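Local coordinates for protein activated BY transcription factor SSRB (Salmonella enterica, PDB 2WNW) that belongs to glycosyl hydrolase family 30, pairing a TIM-barrel domain with a beta-sandwich domain, at residues A[82-94]-A[134-147]. Residues are numbered along the deposited sequence; the frame is centred on the assembly and turned at random.
With GOL (glycerol), chain F.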
loop_
_atom_site.group_PDB
_atom_site.type_symbol
_atom_site.label_atom_id
_atom_site.label_comp_id
_atom_site.label_asym_id
_atom_site.label_seq_id
_atom_site.Cartn_x
_atom_site.Cartn_y
_atom_site.Cartn_z
ATOM N N ASN A 82 1.875 28.585 -1.901
ATOM C CA ASN A 82 3.324 28.477 -1.764
ATOM C C ASN A 82 3.968 27.443 -2.691
ATOM O O ASN A 82 4.785 26.638 -2.250
ATOM C CB ASN A 82 3.654 28.135 -0.303
ATOM C CG ASN A 82 5.142 28.110 -0.026
ATOM O OD1 ASN A 82 5.847 29.083 -0.290
ATOM N ND2 ASN A 82 5.630 26.994 0.515
ATOM N N TYR A 83 3.605 27.460 -3.971
ATOM C CA TYR A 83 4.179 26.510 -4.918
ATOM C C TYR A 83 5.699 26.618 -4.916
ATOM O O TYR A 83 6.253 27.713 -5.012
ATOM C CB TYR A 83 3.629 26.751 -6.330
ATOM C CG TYR A 83 2.379 25.952 -6.663
ATOM C CD1 TYR A 83 1.882 25.917 -7.967
ATOM C CD2 TYR A 83 1.713 25.206 -5.686
ATOM C CE1 TYR A 83 0.760 25.157 -8.293
ATOM C CE2 TYR A 83 0.583 24.440 -6.004
ATOM C CZ TYR A 83 0.116 24.420 -7.311
ATOM O OH TYR A 83 -0.980 23.655 -7.644
ATOM N N THR A 84 6.362 25.469 -4.811
ATOM C CA THR A 84 7.815 25.413 -4.761
ATOM C C THR A 84 8.451 24.665 -5.930
ATOM O O THR A 84 9.676 24.624 -6.055
ATOM C CB THR A 84 8.274 24.772 -3.441
ATOM O OG1 THR A 84 7.642 23.494 -3.283
ATOM C CG2 THR A 84 7.888 25.655 -2.270
ATOM N N LEU A 85 7.617 24.070 -6.776
ATOM C CA LEU A 85 8.094 23.342 -7.949
ATOM C C LEU A 85 7.318 23.796 -9.179
ATOM O O LEU A 85 6.253 24.404 -9.066
ATOM C CB LEU A 85 7.871 21.833 -7.795
ATOM C CG LEU A 85 8.539 21.037 -6.675
ATOM C CD1 LEU A 85 8.136 19.569 -6.806
ATOM C CD2 LEU A 85 10.051 21.182 -6.762
ATOM N N ALA A 86 7.850 23.476 -10.353
ATOM C CA ALA A 86 7.183 23.803 -11.603
ATOM C C ALA A 86 7.823 23.023 -12.739
ATOM O O ALA A 86 8.976 22.596 -12.648
ATOM C CB ALA A 86 7.269 25.303 -11.885
ATOM N N ARG A 87 7.055 22.822 -13.803
ATOM C CA ARG A 87 7.551 22.131 -14.987
ATOM C C ARG A 87 7.147 23.007 -16.160
ATOM O O ARG A 87 6.092 23.644 -16.133
ATOM C CB ARG A 87 6.924 20.737 -15.107
ATOM C CG ARG A 87 7.372 19.926 -16.332
ATOM C CD ARG A 87 7.214 18.426 -16.067
ATOM N NE ARG A 87 7.509 17.575 -17.225
ATOM C CZ ARG A 87 6.592 17.110 -18.075
ATOM N NH1 ARG A 87 5.308 17.414 -17.917
ATOM N NH2 ARG A 87 6.953 16.311 -19.070
ATOM N N MET A 88 8.000 23.061 -17.172
ATOM C CA MET A 88 7.727 23.865 -18.356
ATOM C C MET A 88 8.292 23.157 -19.580
ATOM O O MET A 88 9.220 22.357 -19.473
ATOM C CB MET A 88 8.337 25.258 -18.195
ATOM C CG MET A 88 9.798 25.256 -17.780
ATOM S SD MET A 88 10.243 26.849 -17.073
ATOM C CE MET A 88 12.007 26.634 -16.809
ATOM N N PRO A 89 7.732 23.441 -20.762
ATOM C CA PRO A 89 8.181 22.816 -22.002
ATOM C C PRO A 89 9.331 23.489 -22.739
ATOM O O PRO A 89 9.434 24.719 -22.777
ATOM C CB PRO A 89 6.911 22.809 -22.843
ATOM C CG PRO A 89 6.314 24.140 -22.495
ATOM C CD PRO A 89 6.478 24.192 -20.980
ATOM N N ILE A 90 10.197 22.655 -23.310
ATOM C CA ILE A 90 11.320 23.104 -24.123
ATOM C C ILE A 90 10.713 22.948 -25.520
ATOM O O ILE A 90 10.567 21.832 -26.024
ATOM C CB ILE A 90 12.552 22.180 -23.938
ATOM C CG1 ILE A 90 13.037 22.262 -22.486
ATOM C CG2 ILE A 90 13.665 22.577 -24.910
ATOM C CD1 ILE A 90 14.207 21.336 -22.153
ATOM N N GLN A 91 10.350 24.083 -26.113
ATOM C CA GLN A 91 9.671 24.166 -27.407
ATOM C C GLN A 91 8.198 23.826 -27.141
ATOM O O GLN A 91 7.810 23.605 -25.996
ATOM C CB GLN A 91 10.298 23.233 -28.456
ATOM C CG GLN A 91 11.781 23.541 -28.698
ATOM C CD GLN A 91 12.329 22.974 -29.997
ATOM O OE1 GLN A 91 11.987 21.859 -30.407
ATOM N NE2 GLN A 91 13.209 23.732 -30.639
ATOM N N SER A 92 7.378 23.779 -28.182
ATOM C CA SER A 92 5.947 23.539 -28.004
ATOM C C SER A 92 5.455 22.183 -27.487
ATOM O O SER A 92 6.079 21.143 -27.699
ATOM C CB SER A 92 5.224 23.843 -29.317
ATOM O OG SER A 92 5.703 23.011 -30.356
ATOM N N CYS A 93 4.321 22.227 -26.788
ATOM C CA CYS A 93 3.642 21.037 -26.287
ATOM C C CYS A 93 2.224 21.234 -26.825
ATOM O O CYS A 93 1.978 22.217 -27.529
ATOM C CB CYS A 93 3.664 20.968 -24.748
ATOM S SG CYS A 93 2.736 22.229 -23.854
ATOM N N ASP A 94 1.294 20.329 -26.532
ATOM C CA ASP A 94 -0.060 20.496 -27.064
ATOM C C ASP A 94 -0.734 21.764 -26.553
ATOM O O ASP A 94 -1.543 22.376 -27.258
ATOM C CB ASP A 94 -0.924 19.258 -26.771
ATOM C CG ASP A 94 -0.977 18.906 -25.303
ATOM O OD1 ASP A 94 0.084 18.935 -24.645
ATOM O OD2 ASP A 94 -2.079 18.578 -24.813
ATOM N N ASN A 134 8.173 33.850 -5.300
ATOM C CA ASN A 134 9.025 32.811 -4.728
ATOM C C ASN A 134 10.246 32.613 -5.616
ATOM O O ASN A 134 10.245 31.781 -6.521
ATOM C CB ASN A 134 8.283 31.481 -4.576
ATOM C CG ASN A 134 9.156 30.409 -3.937
ATOM O OD1 ASN A 134 10.244 30.703 -3.432
ATOM N ND2 ASN A 134 8.684 29.163 -3.954
ATOM N N PRO A 135 11.312 33.385 -5.363
ATOM C CA PRO A 135 12.541 33.284 -6.152
ATOM C C PRO A 135 13.301 31.972 -5.973
ATOM O O PRO A 135 14.267 31.713 -6.691
ATOM C CB PRO A 135 13.345 34.496 -5.685
ATOM C CG PRO A 135 12.938 34.630 -4.260
ATOM C CD PRO A 135 11.439 34.419 -4.321
ATOM N N HIS A 136 12.861 31.142 -5.031
ATOM C CA HIS A 136 13.533 29.871 -4.775
ATOM C C HIS A 136 12.846 28.643 -5.376
ATOM O O HIS A 136 13.200 27.507 -5.055
ATOM C CB HIS A 136 13.725 29.680 -3.268
ATOM C CG HIS A 136 14.660 30.676 -2.656
ATOM N ND1 HIS A 136 14.312 31.462 -1.578
ATOM C CD2 HIS A 136 15.926 31.028 -2.986
ATOM C CE1 HIS A 136 15.322 32.259 -1.272
ATOM N NE2 HIS A 136 16.313 32.016 -2.112
ATOM N N MET A 137 11.871 28.871 -6.249
ATOM C CA MET A 137 11.168 27.766 -6.895
ATOM C C MET A 137 12.165 26.883 -7.635
ATOM O O MET A 137 13.119 27.380 -8.232
ATOM C CB MET A 137 10.161 28.283 -7.923
ATOM C CG MET A 137 8.960 29.004 -7.372
ATOM S SD MET A 137 7.847 29.389 -8.740
ATOM C CE MET A 137 7.285 27.730 -9.169
ATOM N N LYS A 138 11.938 25.575 -7.598
ATOM C CA LYS A 138 12.798 24.631 -8.300
ATOM C C LYS A 138 12.081 24.353 -9.623
ATOM O O LYS A 138 10.992 23.770 -9.635
ATOM C CB LYS A 138 12.944 23.340 -7.491
ATOM C CG LYS A 138 13.791 22.273 -8.163
ATOM C CD LYS A 138 13.768 20.967 -7.379
ATOM C CE LYS A 138 14.572 19.888 -8.091
ATOM N NZ LYS A 138 14.499 18.568 -7.405
ATOM N N LEU A 139 12.689 24.769 -10.730
ATOM C CA LEU A 139 12.077 24.602 -12.042
ATOM C C LEU A 139 12.619 23.432 -12.860
ATOM O O LEU A 139 13.828 23.187 -12.907
ATOM C CB LEU A 139 12.227 25.902 -12.843
ATOM C CG LEU A 139 11.789 27.182 -12.117
ATOM C CD1 LEU A 139 12.082 28.401 -12.985
ATOM C CD2 LEU A 139 10.308 27.109 -11.789
ATOM N N MET A 140 11.703 22.723 -13.510
ATOM C CA MET A 140 12.040 21.577 -14.343
ATOM C C MET A 140 11.594 21.838 -15.780
ATOM O O MET A 140 10.502 22.353 -16.011
ATOM C CB MET A 140 11.338 20.330 -13.808
ATOM C CG MET A 140 11.587 19.062 -14.612
ATOM S SD MET A 140 10.713 17.669 -13.870
ATOM C CE MET A 140 11.133 16.333 -14.981
ATOM N N ALA A 141 12.440 21.488 -16.743
ATOM C CA ALA A 141 12.107 21.687 -18.151
ATOM C C ALA A 141 12.128 20.341 -18.860
ATOM O O ALA A 141 13.016 19.520 -18.618
ATOM C CB ALA A 141 13.102 22.650 -18.802
ATOM N N SER A 142 11.138 20.117 -19.723
ATOM C CA SER A 142 11.010 18.871 -20.476
ATOM C C SER A 142 10.586 19.158 -21.910
ATOM O O SER A 142 9.764 20.039 -22.152
ATOM C CB SER A 142 9.940 17.962 -19.853
ATOM O OG SER A 142 10.197 17.684 -18.490
ATOM N N PRO A 143 11.138 18.411 -22.881
ATOM C CA PRO A 143 10.770 18.624 -24.281
ATOM C C PRO A 143 9.652 17.665 -24.684
ATOM O O PRO A 143 9.564 16.554 -24.168
ATOM C CB PRO A 143 12.055 18.293 -25.051
ATOM C CG PRO A 143 13.111 18.019 -23.988
ATOM C CD PRO A 143 12.344 17.576 -22.783
ATOM N N TRP A 144 8.796 18.106 -25.597
ATOM C CA TRP A 144 7.735 17.262 -26.115
ATOM C C TRP A 144 8.224 16.804 -27.495
ATOM O O TRP A 144 7.857 15.733 -27.979
ATOM C CB TRP A 144 6.429 18.052 -26.238
ATOM C CG TRP A 144 5.475 17.872 -25.073
ATOM C CD1 TRP A 144 4.239 17.293 -25.117
ATOM C CD2 TRP A 144 5.666 18.301 -23.714
ATOM N NE1 TRP A 144 3.645 17.339 -23.877
ATOM C CE2 TRP A 144 4.497 17.951 -22.998
ATOM C CE3 TRP A 144 6.707 18.947 -23.034
ATOM C CZ2 TRP A 144 4.339 18.226 -21.631
ATOM C CZ3 TRP A 144 6.551 19.222 -21.670
ATOM C CH2 TRP A 144 5.372 18.860 -20.986
ATOM N N SER A 145 9.067 17.618 -28.125
ATOM C CA SER A 145 9.610 17.261 -29.436
ATOM C C SER A 145 10.727 18.160 -29.947
ATOM O O SER A 145 10.692 19.375 -29.765
ATOM C CB SER A 145 8.501 17.243 -30.498
ATOM O OG SER A 145 9.042 16.999 -31.795
ATOM N N PRO A 146 11.752 17.559 -30.577
ATOM C CA PRO A 146 12.874 18.320 -31.134
ATOM C C PRO A 146 12.308 19.010 -32.378
ATOM O O PRO A 146 11.170 18.738 -32.771
ATOM C CB PRO A 146 13.884 17.233 -31.513
ATOM C CG PRO A 146 13.575 16.114 -30.550
ATOM C CD PRO A 146 12.055 16.117 -30.552
ATOM N N PRO A 147 13.082 19.907 -33.011
ATOM C CA PRO A 147 12.582 20.590 -34.213
ATOM C C PRO A 147 12.231 19.539 -35.268
ATOM O O PRO A 147 12.830 18.465 -35.291
ATOM C CB PRO A 147 13.765 21.458 -34.639
ATOM C CG PRO A 147 14.480 21.729 -33.333
ATOM C CD PRO A 147 14.430 20.382 -32.651
HETATM C C1 GOL F . -0.869 16.157 -22.046
HETATM O O1 GOL F . -1.668 17.304 -22.321
HETATM C C2 GOL F . 0.616 16.494 -22.322
HETATM O O2 GOL F . 0.784 16.950 -23.626
HETATM C C3 GOL F . 1.536 15.273 -22.225
HETATM O O3 GOL F . 1.541 14.638 -20.987
HETATM O O HOH W 1 10.338 21.123 -10.504
HETATM O O HOH W 2 8.623 20.389 -27.155
#
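W144 lies with one indole face against C93, whose CB sits 3.4 Å from the centroid of the five-membered ring, 7° off its normal, a CH-pi contact. C93 SG, its chi1 of 66° holding it between the backbone N and the carbonyl carbon, hangs farther off above the six-membered ring. The extended chain of R87 and the tryptophan side chain approach each other from opposite directions: W144 CH2 lies over one face of the guanidinium, 3.4 Å from R87 NH1, with the two planes 38° apart. On the way R87 NE gives a hydrogen bond to S142 OG (3.0 Å), and salt bridges to D239 and E294 hold the other two nitrogens. R87 and S142 belong to neighbouring parallel strands, 85-90 and 138-143, second and third of the eight-stranded TIM barrel; C93 and W144 lie in the loops that follow. W144 NE1 donates to O2 of a glycerol, 2.9 Å away, whose O1 is hydrogen-bonded to D94 OD2 (2.8 Å). Between the strands the backbone bonds alternate, M88 N to M140 O, then S142 N to M88 O. R87, M140 and S142 share one face of the sheet; on the other, A86 CB touches L139 CD2 (3.5 Å) and I90 CG1 rests on A141 CB, while helix 167-183 covers M88 and A141 through Y177.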